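Local coordinates for protein L-ornithine N(5)-monooxygenase (PDB 3S5W) that catalyses the FAD- and NADPH-dependent hydroxylation of L-ornithine to N(5)-hydroxyornithine, the first step in making the hydroxamate siderophore pyoverdin, at residues A[226-235]-A[252-260]; A[72-80]-A[209-217]. All blocks are in the same frame, centred on the assembly; numbering follows the deposited sequence.

Contact 1 of 2, residues A[226-235]-A[252-260]. With NAP (NADP nicotinamide-adenine-dinucleotide phosphate), chain F.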
loop_
_atom_site.group_PDB
_atom_site.type_symbol
_atom_site.label_atom_id
_atom_site.label_comp_id
_atom_site.label_asym_id
_atom_site.label_seq_id
_atom_site.Cartn_x
_atom_site.Cartn_y
_atom_site.Cartn_z
ATOM N N LYS A 226 21.924 25.750 5.015
ATOM C CA LYS A 226 20.601 26.319 4.786
ATOM C C LYS A 226 19.593 25.799 5.806
ATOM O O LYS A 226 18.965 24.761 5.598
ATOM C CB LYS A 226 20.122 26.004 3.367
ATOM C CG LYS A 226 20.002 24.518 3.067
ATOM C CD LYS A 226 19.514 24.280 1.648
ATOM C CE LYS A 226 19.389 22.795 1.350
ATOM N NZ LYS A 226 18.909 22.545 -0.037
ATOM N N PRO A 227 19.444 26.527 6.907
ATOM C CA PRO A 227 18.491 26.132 7.984
ATOM C C PRO A 227 17.006 26.058 7.566
ATOM O O PRO A 227 16.426 27.075 7.173
ATOM C CB PRO A 227 18.690 27.210 9.059
ATOM C CG PRO A 227 19.962 27.936 8.677
ATOM C CD PRO A 227 20.059 27.837 7.189
ATOM N N MET A 228 16.418 24.862 7.666
ATOM C CA MET A 228 15.061 24.581 7.188
ATOM C C MET A 228 14.206 24.033 8.338
ATOM O O MET A 228 14.700 23.292 9.191
ATOM C CB MET A 228 15.107 23.525 6.083
ATOM C CG MET A 228 15.137 24.030 4.637
ATOM S SD MET A 228 14.521 22.676 3.579
ATOM C CE MET A 228 16.047 21.760 3.256
ATOM N N LYS A 229 12.930 24.363 8.348
ATOM C CA LYS A 229 12.012 23.793 9.326
ATOM C C LYS A 229 10.989 22.971 8.568
ATOM O O LYS A 229 10.340 23.470 7.619
ATOM C CB LYS A 229 11.315 24.913 10.124
ATOM C CG LYS A 229 12.252 25.727 11.047
ATOM C CD LYS A 229 11.557 26.968 11.665
ATOM C CE LYS A 229 10.225 26.650 12.407
ATOM N NZ LYS A 229 10.327 25.691 13.562
ATOM N N ILE A 230 10.843 21.706 8.951
ATOM C CA ILE A 230 9.877 20.848 8.299
ATOM C C ILE A 230 8.920 20.252 9.312
ATOM O O ILE A 230 9.358 19.717 10.348
ATOM C CB ILE A 230 10.599 19.711 7.491
ATOM C CG1 ILE A 230 11.475 20.361 6.398
ATOM C CG2 ILE A 230 9.558 18.702 6.943
ATOM C CD1 ILE A 230 12.218 19.404 5.443
ATOM N N ALA A 231 7.624 20.328 9.015
ATOM C CA ALA A 231 6.604 19.671 9.845
ATOM C C ALA A 231 6.263 18.302 9.264
ATOM O O ALA A 231 6.086 18.171 8.072
ATOM C CB ALA A 231 5.300 20.536 9.933
ATOM N N ILE A 232 6.151 17.301 10.130
ATOM C CA ILE A 232 5.655 16.006 9.748
ATOM C C ILE A 232 4.331 15.804 10.459
ATOM O O ILE A 232 4.297 15.816 11.702
ATOM C CB ILE A 232 6.605 14.858 10.189
ATOM C CG1 ILE A 232 7.990 15.028 9.537
ATOM C CG2 ILE A 232 5.973 13.499 9.830
ATOM C CD1 ILE A 232 9.094 14.178 10.193
ATOM N N ILE A 233 3.252 15.626 9.687
ATOM C CA ILE A 233 1.926 15.331 10.275
ATOM C C ILE A 233 1.683 13.816 10.377
ATOM O O ILE A 233 1.685 13.122 9.369
ATOM C CB ILE A 233 0.771 15.995 9.456
ATOM C CG1 ILE A 233 1.102 17.483 9.130
ATOM C CG2 ILE A 233 -0.615 15.775 10.153
ATOM C CD1 ILE A 233 1.534 18.383 10.329
ATOM N N GLY A 234 1.433 13.320 11.594
ATOM C CA GLY A 234 1.111 11.898 11.808
ATOM C C GLY A 234 2.032 11.269 12.849
ATOM O O GLY A 234 3.054 11.858 13.257
ATOM N N GLY A 235 1.700 10.053 13.246
ATOM C CA GLY A 235 2.427 9.387 14.330
ATOM C C GLY A 235 2.570 7.900 14.103
ATOM O O GLY A 235 2.812 7.177 15.051
ATOM N N SER A 252 20.695 20.141 8.394
ATOM C CA SER A 252 20.191 21.506 8.563
ATOM C C SER A 252 18.670 21.583 8.740
ATOM O O SER A 252 18.136 22.668 8.931
ATOM C CB SER A 252 20.701 22.443 7.455
ATOM O OG SER A 252 19.934 22.266 6.279
ATOM N N VAL A 253 17.981 20.435 8.718
ATOM C CA VAL A 253 16.526 20.428 8.927
ATOM C C VAL A 253 16.199 20.298 10.413
ATOM O O VAL A 253 16.729 19.408 11.091
ATOM C CB VAL A 253 15.834 19.291 8.151
ATOM C CG1 VAL A 253 14.352 19.149 8.574
ATOM C CG2 VAL A 253 15.904 19.546 6.662
ATOM N N GLN A 254 15.348 21.204 10.899
ATOM C CA GLN A 254 14.672 21.080 12.195
ATOM C C GLN A 254 13.283 20.496 11.965
ATOM O O GLN A 254 12.436 21.129 11.288
ATOM C CB GLN A 254 14.520 22.456 12.839
ATOM C CG GLN A 254 15.826 23.114 13.274
ATOM C CD GLN A 254 15.514 24.398 14.020
ATOM O OE1 GLN A 254 15.395 25.439 13.405
ATOM N NE2 GLN A 254 15.285 24.301 15.338
ATOM N N ALA A 255 13.060 19.274 12.457
ATOM C CA ALA A 255 11.805 18.556 12.220
ATOM C C ALA A 255 10.878 18.584 13.454
ATOM O O ALA A 255 11.342 18.417 14.598
ATOM C CB ALA A 255 12.083 17.085 11.787
ATOM N N ASP A 256 9.582 18.814 13.212
ATOM C CA ASP A 256 8.544 18.736 14.251
ATOM C C ASP A 256 7.607 17.593 13.893
ATOM O O ASP A 256 6.985 17.616 12.826
ATOM C CB ASP A 256 7.702 20.023 14.320
ATOM C CG ASP A 256 8.466 21.233 14.848
ATOM O OD1 ASP A 256 9.721 21.197 14.957
ATOM O OD2 ASP A 256 7.780 22.242 15.168
ATOM N N MET A 257 7.481 16.599 14.762
ATOM C CA MET A 257 6.463 15.580 14.557
ATOM C C MET A 257 5.212 16.125 15.197
ATOM O O MET A 257 5.172 16.390 16.416
ATOM C CB MET A 257 6.802 14.249 15.210
ATOM C CG MET A 257 8.060 13.636 14.703
ATOM S SD MET A 257 8.299 11.928 15.291
ATOM C CE MET A 257 7.018 11.047 14.402
ATOM N N ILE A 258 4.186 16.285 14.376
ATOM C CA ILE A 258 2.932 16.853 14.849
ATOM C C ILE A 258 1.874 15.767 14.789
ATOM O O ILE A 258 1.405 15.408 13.712
ATOM C CB ILE A 258 2.520 18.124 14.043
ATOM C CG1 ILE A 258 3.648 19.175 14.096
ATOM C CG2 ILE A 258 1.142 18.671 14.548
ATOM C CD1 ILE A 258 3.428 20.409 13.212
ATOM N N LEU A 259 1.482 15.253 15.956
ATOM C CA LEU A 259 0.524 14.166 15.988
ATOM C C LEU A 259 -0.576 14.507 16.992
ATOM O O LEU A 259 -0.304 15.100 18.056
ATOM C CB LEU A 259 1.188 12.809 16.321
ATOM C CG LEU A 259 1.899 12.635 17.681
ATOM C CD1 LEU A 259 1.930 11.167 18.078
ATOM C CD2 LEU A 259 3.330 13.203 17.646
ATOM N N ARG A 260 -1.806 14.190 16.609
ATOM C CA ARG A 260 -2.952 14.495 17.471
ATOM C C ARG A 260 -3.043 13.481 18.641
ATOM O O ARG A 260 -3.598 13.795 19.679
ATOM C CB ARG A 260 -4.256 14.595 16.659
ATOM C CG ARG A 260 -4.611 13.365 15.865
ATOM C CD ARG A 260 -5.855 13.545 14.981
ATOM N NE ARG A 260 -6.108 12.300 14.265
ATOM C CZ ARG A 260 -7.062 12.125 13.356
ATOM N NH1 ARG A 260 -7.854 13.130 13.026
ATOM N NH2 ARG A 260 -7.212 10.947 12.768
HETATM P PA NAP F . -1.347 4.874 9.388
HETATM O O1A NAP F . -0.933 3.794 10.291
HETATM O O2A NAP F . -2.732 4.808 8.964
HETATM O O5B NAP F . -0.902 6.230 10.079
HETATM C C5B NAP F . -1.620 7.360 9.746
HETATM C C4B NAP F . -1.119 8.408 10.718
HETATM O O4B NAP F . -1.660 9.601 10.225
HETATM C C3B NAP F . -1.678 8.171 12.127
HETATM O O3B NAP F . -0.707 8.705 13.018
HETATM C C2B NAP F . -2.926 9.069 12.082
HETATM O O2B NAP F . -3.227 9.595 13.342
HETATM C C1B NAP F . -2.459 10.240 11.184
HETATM N N9A NAP F . -3.630 10.907 10.592
HETATM C C8A NAP F . -4.548 10.357 9.721
HETATM N N7A NAP F . -5.485 11.283 9.418
HETATM C C5A NAP F . -5.190 12.400 10.104
HETATM C C6A NAP F . -5.824 13.640 10.190
HETATM N N6A NAP F . -6.950 13.868 9.524
HETATM N N1A NAP F . -5.280 14.598 10.993
HETATM C C2A NAP F . -4.130 14.391 11.706
HETATM N N3A NAP F . -3.494 13.159 11.627
HETATM C C4A NAP F . -4.031 12.183 10.853
HETATM O O3 NAP F . -0.366 4.980 8.110
HETATM P PN NAP F . 1.235 4.731 7.883
HETATM O O1N NAP F . 1.500 5.171 6.472
HETATM O O2N NAP F . 2.081 5.324 8.968
HETATM O O5D NAP F . 1.182 3.123 7.956
HETATM C C5D NAP F . 2.021 2.211 8.632
HETATM C C4D NAP F . 1.973 1.038 7.658
HETATM O O4D NAP F . 3.126 0.245 7.582
HETATM C C3D NAP F . 0.877 0.000 7.842
HETATM O O3D NAP F . -0.408 0.561 7.723
HETATM C C2D NAP F . 1.288 -0.984 6.735
HETATM O O2D NAP F . 0.695 -0.795 5.456
HETATM C C1D NAP F . 2.801 -0.754 6.622
HETATM P P2B NAP F . -4.417 9.036 14.290
HETATM O O1X NAP F . -4.606 10.208 15.244
HETATM O O2X NAP F . -3.818 7.787 14.908
HETATM O O3X NAP F . -5.613 8.703 13.433
#
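Met228 pairs with Val253 at the start of a parallel alignment of strands 228-233 and 253-258, whose axes approach to 4.6 Å with directions 23° apart. Seven backbone hydrogen bonds run from Met228 N-Ser252 O to Gly234 N-Ile258 O; the shortest, from Ile258 N to Ile232 O, spans 2.7 Å. On one face of the pair, Ile258 CB lies 3.7 Å from Ile232 O and 3.9 Å from Ile233 CD1. Ile258 CG1, anti to the carbonyl carbon (chi1 -56°), still borders Ile232 O, and with chi2 extended Ile258 CD1 reaches Ala231 CB at 3.8 Å while touching Ile233 CD1. On the same face, Asp256 turns its OD2 to Arg334 and Tyr366. The other face carries Ile230, Ile232 and Met257 against helix 237-249, so the two strands and that helix form the beta-alpha-beta crossover of a Rossmann-type nucleotide-binding fold. There Ile230 CD1 also packs on both methyls of Val253. Past the strand ends the backbone meets NADP: Gly235 N donates to O3B of the adenosine ribose at 2.8 Å. The extended arm of Arg260 grips the 2'-phosphate with two nearly straight bonds, NE to O1X at 2.8 Å and NH2 to O3X at 2.8 Å, the phosphorus lying in the guanidinium plane at its edge while adenine C6A lies over one face of the group, toward its rim.

Contact 2 of 2, residues A[72-80]-A[209-217]. With FAD (flavin-adenine dinucleotide), chain C.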
loop_
_atom_site.group_PDB
_atom_site.type_symbol
_atom_site.label_atom_id
_atom_site.label_comp_id
_atom_site.label_asym_id
_atom_site.label_seq_id
_atom_site.Cartn_x
_atom_site.Cartn_y
_atom_site.Cartn_z
ATOM N N TRP A 72 8.312 -0.455 -5.923
ATOM C CA TRP A 72 7.344 -0.746 -4.862
ATOM C C TRP A 72 7.394 0.431 -3.887
ATOM O O TRP A 72 8.306 0.504 -3.061
ATOM C CB TRP A 72 7.723 -2.071 -4.194
ATOM C CG TRP A 72 6.807 -2.507 -3.053
ATOM C CD1 TRP A 72 5.445 -2.650 -3.092
ATOM C CD2 TRP A 72 7.218 -2.894 -1.726
ATOM N NE1 TRP A 72 4.974 -3.072 -1.850
ATOM C CE2 TRP A 72 6.044 -3.229 -1.003
ATOM C CE3 TRP A 72 8.461 -2.964 -1.077
ATOM C CZ2 TRP A 72 6.079 -3.645 0.335
ATOM C CZ3 TRP A 72 8.499 -3.358 0.263
ATOM C CH2 TRP A 72 7.320 -3.708 0.951
ATOM N N HIS A 73 6.435 1.362 -4.018
ATOM C CA HIS A 73 6.389 2.614 -3.229
ATOM C C HIS A 73 7.736 3.302 -3.245
ATOM O O HIS A 73 8.339 3.592 -2.179
ATOM C CB HIS A 73 5.913 2.336 -1.773
ATOM C CG HIS A 73 4.707 1.463 -1.722
ATOM N ND1 HIS A 73 3.484 1.878 -2.196
ATOM C CD2 HIS A 73 4.538 0.188 -1.305
ATOM C CE1 HIS A 73 2.611 0.893 -2.079
ATOM N NE2 HIS A 73 3.226 -0.146 -1.546
ATOM N N GLY A 74 8.231 3.552 -4.461
ATOM C CA GLY A 74 9.648 3.864 -4.625
ATOM C C GLY A 74 10.045 5.158 -3.966
ATOM O O GLY A 74 11.183 5.299 -3.510
ATOM N N ASN A 75 9.109 6.109 -3.889
ATOM C CA ASN A 75 9.427 7.391 -3.242
ATOM C C ASN A 75 9.431 7.349 -1.695
ATOM O O ASN A 75 9.700 8.361 -1.038
ATOM C CB ASN A 75 8.592 8.549 -3.821
ATOM C CG ASN A 75 9.020 8.901 -5.254
ATOM O OD1 ASN A 75 10.200 8.801 -5.584
ATOM N ND2 ASN A 75 8.079 9.288 -6.094
ATOM N N THR A 76 9.204 6.161 -1.136
ATOM C CA THR A 76 9.296 5.980 0.331
ATOM C C THR A 76 10.528 5.165 0.731
ATOM O O THR A 76 10.712 4.880 1.928
ATOM C CB THR A 76 8.062 5.289 0.928
ATOM O OG1 THR A 76 7.987 3.902 0.513
ATOM C CG2 THR A 76 6.768 6.042 0.563
ATOM N N LEU A 77 11.360 4.799 -0.257
ATOM C CA LEU A 77 12.467 3.858 0.011
ATOM C C LEU A 77 13.680 4.591 0.586
ATOM O O LEU A 77 14.751 4.685 -0.048
ATOM C CB LEU A 77 12.815 3.029 -1.235
ATOM C CG LEU A 77 11.682 2.131 -1.761
ATOM C CD1 LEU A 77 12.012 1.501 -3.149
ATOM C CD2 LEU A 77 11.392 1.021 -0.733
ATOM N N VAL A 78 13.511 5.114 1.793
ATOM C CA VAL A 78 14.591 5.831 2.459
ATOM C C VAL A 78 15.561 4.806 3.040
ATOM O O VAL A 78 15.240 3.609 3.161
ATOM C CB VAL A 78 14.090 6.812 3.572
ATOM C CG1 VAL A 78 13.160 7.862 2.966
ATOM C CG2 VAL A 78 13.338 6.066 4.677
ATOM N N SER A 79 16.742 5.290 3.389
ATOM C CA SER A 79 17.824 4.444 3.897
ATOM C C SER A 79 17.360 3.574 5.097
ATOM O O SER A 79 17.619 2.375 5.118
ATOM C CB SER A 79 19.043 5.328 4.228
ATOM O OG SER A 79 19.990 4.585 4.939
ATOM N N GLN A 80 16.669 4.171 6.071
ATOM C CA GLN A 80 16.031 3.385 7.161
ATOM C C GLN A 80 14.555 3.071 6.855
ATOM O O GLN A 80 13.616 3.832 7.235
ATOM C CB GLN A 80 16.189 4.033 8.560
ATOM C CG GLN A 80 15.440 3.290 9.730
ATOM C CD GLN A 80 15.958 1.860 9.963
ATOM O OE1 GLN A 80 17.171 1.637 10.051
ATOM N NE2 GLN A 80 15.038 0.891 10.068
ATOM N N HIS A 209 2.510 14.557 0.441
ATOM C CA HIS A 209 2.234 13.316 1.166
ATOM C C HIS A 209 3.511 12.463 1.193
ATOM O O HIS A 209 4.352 12.530 0.263
ATOM C CB HIS A 209 1.045 12.563 0.525
ATOM C CG HIS A 209 0.667 11.292 1.223
ATOM N ND1 HIS A 209 -0.271 11.233 2.242
ATOM C CD2 HIS A 209 1.074 10.022 1.023
ATOM C CE1 HIS A 209 -0.416 9.979 2.638
ATOM N NE2 HIS A 209 0.375 9.225 1.898
ATOM N N HIS A 210 3.666 11.704 2.281
ATOM C CA HIS A 210 4.859 10.888 2.480
ATOM C C HIS A 210 5.120 9.959 1.277
ATOM O O HIS A 210 6.277 9.631 1.010
ATOM C CB HIS A 210 4.739 10.062 3.766
ATOM C CG HIS A 210 5.885 9.124 3.986
ATOM N ND1 HIS A 210 5.795 7.771 3.728
ATOM C CD2 HIS A 210 7.144 9.341 4.438
ATOM C CE1 HIS A 210 6.952 7.193 4.020
ATOM N NE2 HIS A 210 7.787 8.124 4.441
ATOM N N SER A 211 4.061 9.523 0.585
ATOM C CA SER A 211 4.193 8.677 -0.616
ATOM C C SER A 211 5.077 9.323 -1.706
ATOM O O SER A 211 5.576 8.617 -2.571
ATOM C CB SER A 211 2.810 8.314 -1.203
ATOM O OG SER A 211 2.140 9.525 -1.602
ATOM N N GLN A 212 5.267 10.648 -1.651
ATOM C CA GLN A 212 6.149 11.366 -2.594
ATOM C C GLN A 212 7.436 11.900 -1.959
ATOM O O GLN A 212 8.098 12.788 -2.507
ATOM C CB GLN A 212 5.353 12.493 -3.286
ATOM C CG GLN A 212 4.320 11.920 -4.258
ATOM C CD GLN A 212 4.970 11.266 -5.478
ATOM O OE1 GLN A 212 5.030 10.045 -5.574
ATOM N NE2 GLN A 212 5.498 12.092 -6.399
ATOM N N TYR A 213 7.813 11.337 -0.809
ATOM C CA TYR A 213 8.884 11.924 0.012
ATOM C C TYR A 213 10.188 12.172 -0.776
ATOM O O TYR A 213 10.724 13.285 -0.791
ATOM C CB TYR A 213 9.138 11.007 1.230
ATOM C CG TYR A 213 10.265 11.432 2.110
ATOM C CD1 TYR A 213 11.577 10.952 1.884
ATOM C CD2 TYR A 213 10.046 12.315 3.187
ATOM C CE1 TYR A 213 12.651 11.355 2.709
ATOM C CE2 TYR A 213 11.118 12.715 4.022
ATOM C CZ TYR A 213 12.410 12.219 3.779
ATOM O OH TYR A 213 13.459 12.599 4.567
ATOM N N LEU A 214 10.695 11.130 -1.427
ATOM C CA LEU A 214 12.020 11.207 -2.072
ATOM C C LEU A 214 12.035 12.178 -3.248
ATOM O O LEU A 214 13.045 12.842 -3.512
ATOM C CB LEU A 214 12.502 9.813 -2.480
ATOM C CG LEU A 214 13.165 8.994 -1.355
ATOM C CD1 LEU A 214 13.508 7.578 -1.839
ATOM C CD2 LEU A 214 14.402 9.672 -0.757
ATOM N N GLU A 215 10.888 12.306 -3.902
ATOM C CA GLU A 215 10.724 13.230 -5.036
ATOM C C GLU A 215 10.863 14.706 -4.612
ATOM O O GLU A 215 11.460 15.511 -5.329
ATOM C CB GLU A 215 9.371 12.987 -5.725
ATOM C CG GLU A 215 9.109 13.899 -6.927
ATOM C CD GLU A 215 9.825 13.414 -8.193
ATOM O OE1 GLU A 215 10.912 12.776 -8.085
ATOM O OE2 GLU A 215 9.286 13.652 -9.300
ATOM N N HIS A 216 10.344 15.044 -3.436
ATOM C CA HIS A 216 10.385 16.423 -2.944
ATOM C C HIS A 216 11.619 16.724 -2.147
ATOM O O HIS A 216 12.053 17.869 -2.131
ATOM C CB HIS A 216 9.174 16.738 -2.090
ATOM C CG HIS A 216 7.933 16.905 -2.880
ATOM N ND1 HIS A 216 7.124 15.842 -3.219
ATOM C CD2 HIS A 216 7.364 18.007 -3.420
ATOM C CE1 HIS A 216 6.114 16.283 -3.945
ATOM N NE2 HIS A 216 6.229 17.592 -4.071
ATOM N N MET A 217 12.173 15.718 -1.469
ATOM C CA MET A 217 13.378 15.933 -0.698
ATOM C C MET A 217 14.651 16.006 -1.577
ATOM O O MET A 217 15.675 16.531 -1.137
ATOM C CB MET A 217 13.502 14.906 0.427
ATOM C CG MET A 217 12.420 15.057 1.512
ATOM S SD MET A 217 12.291 16.701 2.307
ATOM C CE MET A 217 13.932 16.888 2.993
HETATM P PA FAD C . 0.332 -1.681 -4.678
HETATM O O1A FAD C . -0.025 -0.348 -4.138
HETATM O O2A FAD C . 1.698 -2.229 -4.230
HETATM O O5B FAD C . 0.330 -1.634 -6.303
HETATM C C5B FAD C . -0.721 -0.979 -6.972
HETATM C C4B FAD C . -0.197 -0.756 -8.380
HETATM O O4B FAD C . -1.249 -0.224 -9.139
HETATM C C3B FAD C . 0.914 0.290 -8.384
HETATM O O3B FAD C . 2.089 -0.261 -8.945
HETATM C C2B FAD C . 0.355 1.442 -9.230
HETATM O O2B FAD C . 1.321 1.969 -10.132
HETATM C C1B FAD C . -0.721 0.758 -10.017
HETATM N N9A FAD C . -1.870 1.584 -10.374
HETATM C C8A FAD C . -2.659 2.370 -9.541
HETATM N N7A FAD C . -3.665 2.894 -10.302
HETATM C C5A FAD C . -3.524 2.426 -11.572
HETATM C C6A FAD C . -4.263 2.637 -12.736
HETATM N N6A FAD C . -5.469 3.225 -12.682
HETATM N N1A FAD C . -3.842 2.010 -13.906
HETATM C C2A FAD C . -2.740 1.180 -13.947
HETATM N N3A FAD C . -2.002 0.967 -12.787
HETATM C C4A FAD C . -2.400 1.589 -11.627
HETATM N N1 FAD C . 2.849 -4.422 3.570
HETATM C C2 FAD C . 3.528 -5.429 4.244
HETATM O O2 FAD C . 3.024 -6.532 4.373
HETATM N N3 FAD C . 4.779 -5.199 4.777
HETATM C C4 FAD C . 5.397 -3.980 4.647
HETATM O O4 FAD C . 6.544 -3.833 5.104
HETATM C C4X FAD C . 4.710 -2.948 3.980
HETATM N N5 FAD C . 5.297 -1.698 3.848
HETATM C C5X FAD C . 4.615 -0.680 3.202
HETATM C C6 FAD C . 5.220 0.579 3.078
HETATM C C7 FAD C . 4.562 1.620 2.436
HETATM C C7M FAD C . 5.271 2.948 2.350
HETATM C C8 FAD C . 3.280 1.409 1.941
HETATM C C8M FAD C . 2.511 2.487 1.233
HETATM C C9 FAD C . 2.670 0.165 2.057
HETATM C C9A FAD C . 3.335 -0.905 2.673
HETATM N N10 FAD C . 2.737 -2.164 2.803
HETATM C C10 FAD C . 3.422 -3.172 3.472
HETATM C "C1'" FAD C . 1.351 -2.447 2.313
HETATM C "C2'" FAD C . 1.224 -2.547 0.778
HETATM O "O2'" FAD C . -0.134 -2.171 0.525
HETATM C "C3'" FAD C . 1.466 -3.982 0.335
HETATM O "O3'" FAD C . 2.767 -4.456 0.735
HETATM C "C4'" FAD C . 1.390 -4.126 -1.206
HETATM O "O4'" FAD C . 2.189 -3.116 -1.811
HETATM C "C5'" FAD C . -0.050 -4.151 -1.783
HETATM O "O5'" FAD C . 0.041 -4.641 -3.107
HETATM P P FAD C . -0.996 -4.225 -4.277
HETATM O O1P FAD C . -0.432 -4.832 -5.538
HETATM O O2P FAD C . -2.363 -4.664 -3.827
HETATM O O3P FAD C . -0.897 -2.633 -4.313
#
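Asn75 and Leu214 bring the two backbones together, their CA atoms 4.8 Å apart. Segment 72-80 makes a 3-10 turn over 74-76 and then an inverse gamma turn centred on Leu77; segment 209-217 runs from a short 3-10 turn at 210-211 into helix 213-217, with Gln212 at the N-cap. The joining bond uses an amide in the first turn of that helix: Leu214 N donates to Asn75 O at 3.0 Å, in the carbonyl plane and on a lone pair. Leu214 CB and CG lie against Asn75 O, and CD1 reaches the carbonyl oxygens of Gly74 and Leu77. A second bond passes between side chains, Asn75 ND2 to Gln212 OE1 at 3.2 Å. Gln212 receives it from above its carbonyl plane, the two amides being turned 75° against each other, while Asn75 OD1 is held by Arg71.

Thr76 meets His210 at about a right angle, CG2 to CE1 being 3.6 Å. Thr76 OG1, between backbone N and carbonyl carbon (chi1 69°), donates to His73 O at 2.7 Å, joining Thr76 N there, and Arg126 is bonded to the same hydroxyl. Val78 CG1 rests 3.5 Å from Tyr213 CE1, and the Tyr213 hydroxyl is bonded to Asp245 of helix 237-249.

At the flavin end, Trp72 NE1 donates to FAD O4' at 2.8 Å, and His73 NE2 bonds the same oxygen. FAD methyl C8M sits 3.6 Å above the His73 ring plane, over its centre. Joined to segment 209-217 through Asn75, Thr76 and Val78, this loop is thus part of the FAD site of an N-hydroxylating flavoprotein monooxygenase.

Along the chain, both segments of contact 2 come before those of contact 1; strand 228-233 is the next modelled element after helix 213-217, across a linker (219-225) that is not modelled. The centres lie about 16 Å apart, and the two meet where Met217 CE packs on Ile230 CD1 at 3.9 Å. Strands 207-209, 228-233 and 253-258 belong to one five-stranded parallel sheet, with 207-209 at an edge. Helix 237-249 touches both contacts, through Ile232 and Met257 in contact 1 and Val78, His210 and Tyr213 in contact 2. The NADP-binding sheet and the FAD-binding loop are therefore joined through helix 213-217, helix 237-249 and the Met217-Ile230 contact.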